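Local atomic coordinates of amine oxidase domain-containing protein (Pyrococcus furiosus, PDB entry 3NRN), a protein that is of unknown function but binds adenosine monophosphate at a Rossmann-type nucleotide site, and may be an oxidoreductase of the flavin-containing amine oxidase family. Residues A[132-135]-A[136-140]; A[28-32]-A[33-37]; A[274-278]-A[279-283]; A[394-397]-A[398-402]. One frame throughout, in Å; residues are numbered along the deposited sequence.

Interaction 1: A[132-135]-A[136-140]; sequences EWIK and EKIGE
Lys135 keeps CG anti to its carbonyl carbon (chi1 -66°) and runs straight on from there, and Glu140, leaving its own backbone in the same first rotamer, swings its carboxylate back to this outstretched chain. The two side chains cross obliquely, with Glu140 CG lying 3.5 Å from Lys135 CG. Their charged ends stop short of close pairing: Lys135 NZ and Glu140 OE1 are 3.8 Å apart, a long salt bridge. A water fills in, accepting from Lys135 NZ at 2.7 Å and donating to Glu140 OE1 at the same distance. The pair spans the C-terminal end of helix 130-137, with Lys135 in the last turn and Glu140 in the loop just beyond. Here Ile134 O accepts twice, from Ile138 N at 2.8 Å in the ordinary helical manner and from Gly139 N at 3.1 Å, five residues on; the second donor lies in the carbonyl plane, on a lone pair. The helix thus ends with an i+5 bond and a glycine of positive phi (140°). On another flank Lys137 lays CG obliquely against the Trp133 indole, 3.6 Å from CE3, and its NZ makes a long, weak ion pair with Glu117. Ile134, which is buried, has CG2 4.3 Å from CD1 of Ile138 at the margin; both side chains touch Leu144 of helix 142-156, while Trp133 rests on Leu168 of helix 165-178.

Interaction 2: A[28-32]-A[33-37]; sequences VLEKS and AMIGG. With AMP (adenosine monophosphate), chain B.
Glu30, whose CG packs 3.5 Å from Met34 O, turns its carboxylate onto the ribose of the bound adenosine monophosphate. One oxygen serves each hydroxyl: OE1 of Glu30 accepts from ligand O3' at 2.8 Å, and OE2 of Glu30 from ligand O2' at 2.7 Å. Beside it, Lys31 CB lies 3.5 Å from N3 of the adenine, and farther along the loop Gly37 brings its CA to 3.5 Å from O3P of the phosphate. An acidic residue just past the second strand of a Rossmann fold, holding both ribose hydroxyls, is the classic adenine-nucleotide signature of this superfamily; here it follows strand 25-29.

The second shell limits the rotation of the carboxylate. Besides ligand O2', OE2 of Glu30 accepts from Ser32 N at 2.9 Å and from Ser32 OG at 2.8 Å, three bonds in all; the two serine donors arrive on the anti side from opposite faces of the carboxylate plane. OE1 of Glu30 also accepts from the backbone N of Ala8, in the glycine-rich turn.

Ser32 is itself placed by an ST turn. Its OG, with chi1 at 78°, accepts from Met34 N at 3.2 Å (155° at the hydrogen) while donating to Glu30. Beyond it, Ile35 packs on Ile192 and Glu196 of helix 188-200.

Interaction 3: A[274-278]-A[279-283]; sequences LAVPG and EPRIG
Arg281 NH2 reaches back to Pro277 O at 2.7 Å, but the bond is weak despite its shortness, because the angle at the hydrogen is 121°. The carbonyl oxygen approaches the guanidinium obliquely; it lies 3.7 Å from Arg281 CZ and 4.0 Å from Arg281 NE, so that one terminal nitrogen makes the nearest approach. Arg281 arrives there by bending at chi2 (-58°) after setting CG beside its own backbone N, then running extended through chi3 across the turn; chi4, at 77°, rotates the guanidinium into its slanted approach to the carbonyl. The aliphatic part of the chain comes alongside Val276, whose CG2 is 4.4 Å from Arg281 CG, and the side chains of both residues touch Phe341. Between the two partners the chain reverses at Gly278, passing from strand 269-277 into the loop that leads toward strand 286-288. That strand is an inner one of the mixed sheet, with backbone bonds from Val276 to Thr313 and, just past its end, from Gly278 to Gly311; Pro277 O lies at its last residue. On the loop side, Glu299 accepts from the backbone N atoms of Arg281, Ile282 and Gly283. A short but badly angled N-H...O contact from an exposed guanidinium, laid across a turn at the end of the strand, is at most a weak tie, whereas the loop backbone has three N-H groups bonded to the carboxylate of Glu299.

Interaction 4: A[394-397]-A[398-402]; sequences LGVM and KALEK
From Leu394 to Lys402 the backbone is a regular alpha-helix, each carbonyl of 394-397 accepting from the N four residues later. Lys398 N to Leu394 O (3.1 Å) and Glu401 N to Met397 O (3.0 Å) frame two bonds of 2.9 Å, Ala399 N to Gly395 O and Leu400 N to Val396 O. The last of these is the straightest, at 168° at the hydrogen.

Over this frame Val396 and Leu400 run next to each other off the same flank of the helix, with Val396 CG1 4.0 Å from Leu400 CD1. Leu400 CG, anti to its carbonyl carbon (chi1 -61°), is thereby set over the preceding turn, 3.0 Å from Val396 O. Lys398 takes the same first rotamer, bringing CG to 3.0 Å from Leu394 O, and its folded chain touches Tyr381. Glu401 directs OE2 to the backbone N of Phe408.

Each face meets a different element: Leu400 touches Phe18 and Leu19 of helix 10-21, Met397 touches His67 and Leu68 of helix 64-72, and Ala399 touches Leu375. A C-terminal helix packed on the first Rossmann helix, after the sheet's outermost strand 374-376, is consistent with the Rossmann-type domain of flavin-containing amine oxidases.

Followed from the N terminus, the four contacts come strictly in series, none nesting in or crossing another; each lies within its own continuous stretch, and none closes a long loop. Interaction 2 comes first, at the turn out of strand 25-29 of the parallel nucleotide-binding sheet. Interaction 1 ends helix 130-137 on the opposite side of the chain's centre, nearest atoms about 33 Å away, and belongs with helices 142-156 and 165-178, on which it packs. Interaction 3 is the other strand-to-loop turn, after strand 269-277 of the mixed sheet. Interaction 4 lies within helix 388-402, which packs on helix 10-21 in the region of the parallel sheet, its nearest atoms about 12 Å from interaction 2.

Interaction 1: A[132-135]-A[136-140]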
loop_
_atom_site.group_PDB
_atom_site.type_symbol
_atom_site.label_atom_id
_atom_site.label_comp_id
_atom_site.label_asym_id
_atom_site.label_seq_id
_atom_site.Cartn_x
_atom_site.Cartn_y
_atom_site.Cartn_z
ATOM N N GLU A 132 -14.424 10.827 16.690
ATOM C CA GLU A 132 -14.982 11.917 17.471
ATOM C C GLU A 132 -15.482 13.025 16.558
ATOM O O GLU A 132 -16.583 13.548 16.746
ATOM C CB GLU A 132 -13.916 12.470 18.412
ATOM C CG GLU A 132 -14.466 13.222 19.602
ATOM C CD GLU A 132 -13.407 13.478 20.654
ATOM O OE1 GLU A 132 -12.641 14.455 20.514
ATOM O OE2 GLU A 132 -13.335 12.685 21.619
ATOM N N TRP A 133 -14.674 13.371 15.559
ATOM C CA TRP A 133 -15.041 14.431 14.635
ATOM C C TRP A 133 -16.209 14.040 13.732
ATOM O O TRP A 133 -17.006 14.893 13.345
ATOM C CB TRP A 133 -13.801 14.882 13.838
ATOM C CG TRP A 133 -13.775 14.596 12.369
ATOM C CD1 TRP A 133 -13.710 13.372 11.765
ATOM C CD2 TRP A 133 -13.744 15.564 11.315
ATOM N NE1 TRP A 133 -13.633 13.520 10.399
ATOM C CE2 TRP A 133 -13.653 14.854 10.096
ATOM C CE3 TRP A 133 -13.780 16.963 11.283
ATOM C CZ2 TRP A 133 -13.603 15.496 8.857
ATOM C CZ3 TRP A 133 -13.729 17.601 10.052
ATOM C CH2 TRP A 133 -13.639 16.867 8.855
ATOM N N ILE A 134 -16.332 12.753 13.416
ATOM C CA ILE A 134 -17.442 12.299 12.586
ATOM C C ILE A 134 -18.747 12.429 13.385
ATOM O O ILE A 134 -19.760 12.887 12.862
ATOM C CB ILE A 134 -17.245 10.822 12.131
ATOM C CG1 ILE A 134 -16.089 10.735 11.126
ATOM C CG2 ILE A 134 -18.532 10.280 11.500
ATOM C CD1 ILE A 134 -16.295 11.555 9.860
ATOM N N LYS A 135 -18.720 12.034 14.654
ATOM C CA LYS A 135 -19.910 12.129 15.493
ATOM C C LYS A 135 -20.397 13.577 15.598
ATOM O O LYS A 135 -21.596 13.846 15.540
ATOM C CB LYS A 135 -19.621 11.587 16.895
ATOM C CG LYS A 135 -19.326 10.100 16.947
ATOM C CD LYS A 135 -18.953 9.679 18.357
ATOM C CE LYS A 135 -18.629 8.198 18.426
ATOM N NZ LYS A 135 -18.117 7.819 19.773
ATOM N N GLU A 136 -19.460 14.509 15.740
ATOM C CA GLU A 136 -19.800 15.920 15.865
ATOM C C GLU A 136 -20.280 16.536 14.551
ATOM O O GLU A 136 -21.374 17.092 14.481
ATOM C CB GLU A 136 -18.591 16.697 16.383
ATOM C CG GLU A 136 -18.006 16.128 17.668
ATOM C CD GLU A 136 -16.734 16.836 18.103
ATOM O OE1 GLU A 136 -15.840 17.032 17.250
ATOM O OE2 GLU A 136 -16.622 17.185 19.299
ATOM N N LYS A 137 -19.458 16.428 13.513
ATOM C CA LYS A 137 -19.783 16.988 12.205
ATOM C C LYS A 137 -21.009 16.355 11.552
ATOM O O LYS A 137 -21.784 17.042 10.887
ATOM C CB LYS A 137 -18.577 16.859 11.265
ATOM C CG LYS A 137 -17.321 17.574 11.754
ATOM C CD LYS A 137 -17.452 19.093 11.684
ATOM C CE LYS A 137 -17.435 19.589 10.240
ATOM N NZ LYS A 137 -17.374 21.079 10.145
ATOM N N ILE A 138 -21.186 15.052 11.735
ATOM C CA ILE A 138 -22.325 14.363 11.139
ATOM C C ILE A 138 -23.319 13.854 12.179
ATOM O O ILE A 138 -24.505 14.186 12.129
ATOM C CB ILE A 138 -21.867 13.173 10.275
ATOM C CG1 ILE A 138 -20.960 13.672 9.146
ATOM C CG2 ILE A 138 -23.079 12.448 9.710
ATOM C CD1 ILE A 138 -20.330 12.570 8.311
ATOM N N GLY A 139 -22.833 13.049 13.118
ATOM C CA GLY A 139 -23.702 12.507 14.145
ATOM C C GLY A 139 -23.364 11.064 14.452
ATOM O O GLY A 139 -22.722 10.386 13.651
ATOM N N GLU A 140 -23.798 10.585 15.613
ATOM C CA GLU A 140 -23.512 9.215 16.007
ATOM C C GLU A 140 -24.392 8.191 15.309
ATOM O O GLU A 140 -25.234 7.553 15.941
ATOM C CB GLU A 140 -23.644 9.066 17.523
ATOM C CG GLU A 140 -22.593 9.842 18.294
ATOM C CD GLU A 140 -22.238 9.189 19.614
ATOM O OE1 GLU A 140 -21.909 7.981 19.612
ATOM O OE2 GLU A 140 -22.279 9.882 20.652
HETATM O O HOH W 1 -20.146 8.077 21.591
#

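Interaction 2: A[28-32]-A[33-37]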
loop_
_atom_site.group_PDB
_atom_site.type_symbol
_atom_site.label_atom_id
_atom_site.label_comp_id
_atom_site.label_asym_id
_atom_site.label_seq_id
_atom_site.Cartn_x
_atom_site.Cartn_y
_atom_site.Cartn_z
ATOM N N VAL A 28 20.473 -1.484 -8.019
ATOM C CA VAL A 28 19.544 -1.972 -7.004
ATOM C C VAL A 28 20.160 -3.201 -6.338
ATOM O O VAL A 28 20.640 -4.112 -7.016
ATOM C CB VAL A 28 18.191 -2.349 -7.631
ATOM C CG1 VAL A 28 17.200 -2.761 -6.543
ATOM C CG2 VAL A 28 17.653 -1.164 -8.440
ATOM N N LEU A 29 20.163 -3.209 -5.010
ATOM C CA LEU A 29 20.709 -4.323 -4.246
ATOM C C LEU A 29 19.555 -5.003 -3.514
ATOM O O LEU A 29 18.882 -4.394 -2.688
ATOM C CB LEU A 29 21.761 -3.812 -3.255
ATOM C CG LEU A 29 22.960 -3.102 -3.903
ATOM C CD1 LEU A 29 23.935 -2.630 -2.834
ATOM C CD2 LEU A 29 23.667 -4.072 -4.865
ATOM N N GLU A 30 19.330 -6.269 -3.837
ATOM C CA GLU A 30 18.250 -7.040 -3.248
ATOM C C GLU A 30 18.796 -8.218 -2.451
ATOM O O GLU A 30 19.586 -9.015 -2.961
ATOM C CB GLU A 30 17.318 -7.532 -4.365
ATOM C CG GLU A 30 16.266 -8.547 -3.948
ATOM C CD GLU A 30 15.441 -8.100 -2.757
ATOM O OE1 GLU A 30 15.080 -6.907 -2.668
ATOM O OE2 GLU A 30 15.138 -8.958 -1.905
ATOM N N LYS A 31 18.361 -8.321 -1.202
ATOM C CA LYS A 31 18.801 -9.381 -0.308
ATOM C C LYS A 31 18.353 -10.779 -0.724
ATOM O O LYS A 31 19.152 -11.712 -0.712
ATOM C CB LYS A 31 18.307 -9.081 1.103
ATOM C CG LYS A 31 18.608 -10.130 2.139
ATOM C CD LYS A 31 17.930 -9.746 3.454
ATOM C CE LYS A 31 18.119 -10.806 4.519
ATOM N NZ LYS A 31 17.504 -10.391 5.813
ATOM N N SER A 32 17.080 -10.928 -1.080
ATOM C CA SER A 32 16.558 -12.226 -1.484
ATOM C C SER A 32 16.956 -12.559 -2.925
ATOM O O SER A 32 17.695 -11.807 -3.571
ATOM C CB SER A 32 15.032 -12.257 -1.343
ATOM O OG SER A 32 14.410 -11.583 -2.418
ATOM N N ALA A 33 16.467 -13.690 -3.424
ATOM C CA ALA A 33 16.788 -14.125 -4.779
ATOM C C ALA A 33 15.798 -13.589 -5.804
ATOM O O ALA A 33 15.987 -13.776 -7.004
ATOM C CB ALA A 33 16.827 -15.647 -4.838
HETATM N N MSE A 34 14.748 -12.922 -5.325
HETATM C CA MSE A 34 13.728 -12.367 -6.205
HETATM C C MSE A 34 13.373 -10.931 -5.817
HETATM O O MSE A 34 13.460 -10.551 -4.653
HETATM C CB MSE A 34 12.461 -13.235 -6.170
HETATM C CG MSE A 34 11.452 -12.857 -5.082
HETATM SE SE MSE A 34 9.921 -13.837 -5.140
HETATM C CE MSE A 34 9.154 -13.213 -6.659
ATOM N N ILE A 35 12.969 -10.139 -6.803
ATOM C CA ILE A 35 12.601 -8.746 -6.574
ATOM C C ILE A 35 11.090 -8.618 -6.415
ATOM O O ILE A 35 10.353 -9.559 -6.695
ATOM C CB ILE A 35 13.054 -7.856 -7.758
ATOM C CG1 ILE A 35 12.387 -8.325 -9.055
ATOM C CG2 ILE A 35 14.564 -7.916 -7.903
ATOM C CD1 ILE A 35 12.741 -7.484 -10.275
ATOM N N GLY A 36 10.632 -7.459 -5.947
ATOM C CA GLY A 36 9.202 -7.250 -5.798
ATOM C C GLY A 36 8.703 -7.086 -4.377
ATOM O O GLY A 36 7.642 -6.496 -4.151
ATOM N N GLY A 37 9.460 -7.618 -3.424
ATOM C CA GLY A 37 9.084 -7.520 -2.027
ATOM C C GLY A 37 7.654 -7.939 -1.746
ATOM O O GLY A 37 7.232 -9.042 -2.091
HETATM P P AMP B . 9.155 -4.162 0.625
HETATM O O1P AMP B . 9.486 -2.692 0.457
HETATM O O2P AMP B . 9.075 -4.493 2.113
HETATM O O3P AMP B . 8.060 -4.648 -0.237
HETATM O "O5'" AMP B . 10.551 -4.780 0.147
HETATM C "C5'" AMP B . 11.773 -4.234 0.655
HETATM C "C4'" AMP B . 12.830 -5.122 0.011
HETATM O "O4'" AMP B . 14.091 -5.007 0.676
HETATM C "C3'" AMP B . 12.486 -6.602 -0.005
HETATM O "O3'" AMP B . 12.590 -6.973 -1.395
HETATM C "C2'" AMP B . 13.592 -7.224 0.873
HETATM O "O2'" AMP B . 14.010 -8.558 0.521
HETATM C "C1'" AMP B . 14.724 -6.244 0.628
HETATM N N9 AMP B . 15.693 -6.109 1.733
HETATM C C8 AMP B . 15.435 -6.080 3.067
HETATM N N7 AMP B . 16.587 -5.854 3.752
HETATM C C5 AMP B . 17.560 -5.664 2.850
HETATM C C6 AMP B . 19.002 -5.394 2.935
HETATM N N6 AMP B . 19.571 -5.276 4.166
HETATM N N1 AMP B . 19.670 -5.273 1.762
HETATM C C2 AMP B . 19.029 -5.361 0.545
HETATM N N3 AMP B . 17.715 -5.666 0.386
HETATM C C4 AMP B . 16.973 -5.824 1.508
#

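Interaction 3: A[274-278]-A[279-283]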
loop_
_atom_site.group_PDB
_atom_site.type_symbol
_atom_site.label_atom_id
_atom_site.label_comp_id
_atom_site.label_asym_id
_atom_site.label_seq_id
_atom_site.Cartn_x
_atom_site.Cartn_y
_atom_site.Cartn_z
ATOM N N LEU A 274 -9.461 -16.982 -0.585
ATOM C CA LEU A 274 -10.560 -17.942 -0.673
ATOM C C LEU A 274 -10.873 -18.389 -2.099
ATOM O O LEU A 274 -11.057 -17.564 -2.990
ATOM C CB LEU A 274 -11.818 -17.320 -0.051
ATOM C CG LEU A 274 -13.070 -18.183 0.135
ATOM C CD1 LEU A 274 -12.841 -19.176 1.266
ATOM C CD2 LEU A 274 -14.263 -17.289 0.457
ATOM N N ALA A 275 -10.943 -19.701 -2.306
ATOM C CA ALA A 275 -11.245 -20.254 -3.627
ATOM C C ALA A 275 -12.723 -20.619 -3.722
ATOM O O ALA A 275 -13.139 -21.686 -3.272
ATOM C CB ALA A 275 -10.384 -21.484 -3.886
ATOM N N VAL A 276 -13.513 -19.724 -4.304
ATOM C CA VAL A 276 -14.943 -19.951 -4.453
ATOM C C VAL A 276 -15.250 -20.557 -5.825
ATOM O O VAL A 276 -14.870 -20.012 -6.863
ATOM C CB VAL A 276 -15.743 -18.633 -4.276
ATOM C CG1 VAL A 276 -15.373 -17.972 -2.952
ATOM C CG2 VAL A 276 -15.461 -17.688 -5.425
ATOM N N PRO A 277 -15.930 -21.713 -5.840
ATOM C CA PRO A 277 -16.285 -22.392 -7.090
ATOM C C PRO A 277 -17.285 -21.607 -7.934
ATOM O O PRO A 277 -18.211 -20.994 -7.402
ATOM C CB PRO A 277 -16.869 -23.718 -6.607
ATOM C CG PRO A 277 -16.163 -23.953 -5.306
ATOM C CD PRO A 277 -16.194 -22.584 -4.682
ATOM N N GLY A 278 -17.087 -21.615 -9.248
ATOM C CA GLY A 278 -18.020 -20.929 -10.123
ATOM C C GLY A 278 -17.591 -19.620 -10.756
ATOM O O GLY A 278 -16.407 -19.360 -10.960
ATOM N N GLU A 279 -18.589 -18.798 -11.067
ATOM C CA GLU A 279 -18.389 -17.501 -11.702
ATOM C C GLU A 279 -18.136 -16.390 -10.688
ATOM O O GLU A 279 -18.460 -16.527 -9.509
ATOM C CB GLU A 279 -19.624 -17.150 -12.538
ATOM C CG GLU A 279 -19.902 -18.116 -13.677
ATOM C CD GLU A 279 -18.824 -18.084 -14.742
ATOM O OE1 GLU A 279 -18.650 -17.024 -15.382
ATOM O OE2 GLU A 279 -18.151 -19.119 -14.940
ATOM N N PRO A 280 -17.557 -15.264 -11.141
ATOM C CA PRO A 280 -17.277 -14.142 -10.242
ATOM C C PRO A 280 -18.525 -13.770 -9.455
ATOM O O PRO A 280 -19.612 -13.658 -10.021
ATOM C CB PRO A 280 -16.827 -13.037 -11.196
ATOM C CG PRO A 280 -17.525 -13.385 -12.480
ATOM C CD PRO A 280 -17.327 -14.873 -12.542
ATOM N N ARG A 281 -18.360 -13.577 -8.150
ATOM C CA ARG A 281 -19.476 -13.251 -7.275
ATOM C C ARG A 281 -19.670 -11.760 -7.022
ATOM O O ARG A 281 -20.757 -11.333 -6.637
ATOM C CB ARG A 281 -19.309 -13.970 -5.930
ATOM C CG ARG A 281 -19.177 -15.486 -6.026
ATOM C CD ARG A 281 -20.384 -16.113 -6.713
ATOM N NE ARG A 281 -20.249 -17.562 -6.863
ATOM C CZ ARG A 281 -20.430 -18.444 -5.883
ATOM N NH1 ARG A 281 -20.759 -18.033 -4.664
ATOM N NH2 ARG A 281 -20.274 -19.740 -6.122
ATOM N N ILE A 282 -18.631 -10.960 -7.226
ATOM C CA ILE A 282 -18.771 -9.531 -6.984
ATOM C C ILE A 282 -18.258 -8.661 -8.127
ATOM O O ILE A 282 -18.636 -7.497 -8.248
ATOM C CB ILE A 282 -18.071 -9.126 -5.659
ATOM C CG1 ILE A 282 -16.570 -9.394 -5.748
ATOM C CG2 ILE A 282 -18.653 -9.930 -4.493
ATOM C CD1 ILE A 282 -15.803 -8.959 -4.512
ATOM N N GLY A 283 -17.404 -9.228 -8.971
ATOM C CA GLY A 283 -16.867 -8.469 -10.088
ATOM C C GLY A 283 -15.781 -7.493 -9.663
ATOM O O GLY A 283 -15.290 -7.556 -8.536
#

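Interaction 4: A[394-397]-A[398-402]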
loop_
_atom_site.group_PDB
_atom_site.type_symbol
_atom_site.label_atom_id
_atom_site.label_comp_id
_atom_site.label_asym_id
_atom_site.label_seq_id
_atom_site.Cartn_x
_atom_site.Cartn_y
_atom_site.Cartn_z
ATOM N N LEU A 394 3.380 8.257 -3.643
ATOM C CA LEU A 394 3.371 9.654 -3.221
ATOM C C LEU A 394 4.681 9.971 -2.494
ATOM O O LEU A 394 5.222 11.060 -2.617
ATOM C CB LEU A 394 2.188 9.905 -2.284
ATOM C CG LEU A 394 2.025 11.307 -1.696
ATOM C CD1 LEU A 394 1.792 12.322 -2.804
ATOM C CD2 LEU A 394 0.857 11.303 -0.728
ATOM N N GLY A 395 5.182 9.000 -1.735
ATOM C CA GLY A 395 6.423 9.187 -1.005
ATOM C C GLY A 395 7.609 9.265 -1.945
ATOM O O GLY A 395 8.549 10.026 -1.718
ATOM N N VAL A 396 7.569 8.471 -3.007
ATOM C CA VAL A 396 8.649 8.474 -3.981
ATOM C C VAL A 396 8.682 9.835 -4.663
ATOM O O VAL A 396 9.753 10.397 -4.880
ATOM C CB VAL A 396 8.460 7.345 -5.027
ATOM C CG1 VAL A 396 9.471 7.493 -6.172
ATOM C CG2 VAL A 396 8.647 6.002 -4.346
HETATM N N MSE A 397 7.505 10.376 -4.972
HETATM C CA MSE A 397 7.439 11.679 -5.622
HETATM C C MSE A 397 8.080 12.733 -4.723
HETATM O O MSE A 397 8.853 13.562 -5.196
HETATM C CB MSE A 397 5.989 12.089 -5.911
HETATM C CG MSE A 397 5.189 11.169 -6.834
HETATM SE SE MSE A 397 3.489 11.821 -7.113
HETATM C CE MSE A 397 3.250 11.314 -8.780
ATOM N N LYS A 398 7.762 12.691 -3.430
ATOM C CA LYS A 398 8.300 13.661 -2.476
ATOM C C LYS A 398 9.810 13.529 -2.332
ATOM O O LYS A 398 10.521 14.528 -2.247
ATOM C CB LYS A 398 7.637 13.486 -1.103
ATOM C CG LYS A 398 6.123 13.532 -1.131
ATOM C CD LYS A 398 5.594 14.932 -1.364
ATOM C CE LYS A 398 5.795 15.817 -0.140
ATOM N NZ LYS A 398 5.200 17.168 -0.340
ATOM N N ALA A 399 10.302 12.295 -2.288
ATOM C CA ALA A 399 11.737 12.077 -2.165
ATOM C C ALA A 399 12.413 12.684 -3.389
ATOM O O ALA A 399 13.396 13.413 -3.266
ATOM C CB ALA A 399 12.050 10.584 -2.074
ATOM N N LEU A 400 11.876 12.389 -4.570
ATOM C CA LEU A 400 12.437 12.917 -5.809
ATOM C C LEU A 400 12.453 14.451 -5.815
ATOM O O LEU A 400 13.415 15.064 -6.282
ATOM C CB LEU A 400 11.651 12.390 -7.014
ATOM C CG LEU A 400 11.635 10.870 -7.206
ATOM C CD1 LEU A 400 10.767 10.507 -8.417
ATOM C CD2 LEU A 400 13.064 10.360 -7.403
ATOM N N GLU A 401 11.396 15.074 -5.298
ATOM C CA GLU A 401 11.350 16.533 -5.247
ATOM C C GLU A 401 12.378 17.046 -4.237
ATOM O O GLU A 401 13.063 18.040 -4.486
ATOM C CB GLU A 401 9.961 17.034 -4.841
ATOM C CG GLU A 401 8.842 16.684 -5.814
ATOM C CD GLU A 401 7.773 17.760 -5.880
ATOM O OE1 GLU A 401 7.410 18.305 -4.813
ATOM O OE2 GLU A 401 7.293 18.057 -6.998
ATOM N N LYS A 402 12.479 16.371 -3.093
ATOM C CA LYS A 402 13.436 16.775 -2.069
ATOM C C LYS A 402 14.849 16.727 -2.640
ATOM O O LYS A 402 15.719 17.498 -2.242
ATOM C CB LYS A 402 13.357 15.862 -0.846
ATOM C CG LYS A 402 14.268 16.311 0.284
ATOM C CD LYS A 402 14.356 15.284 1.402
ATOM C CE LYS A 402 15.371 15.710 2.451
ATOM N NZ LYS A 402 15.566 14.659 3.487
#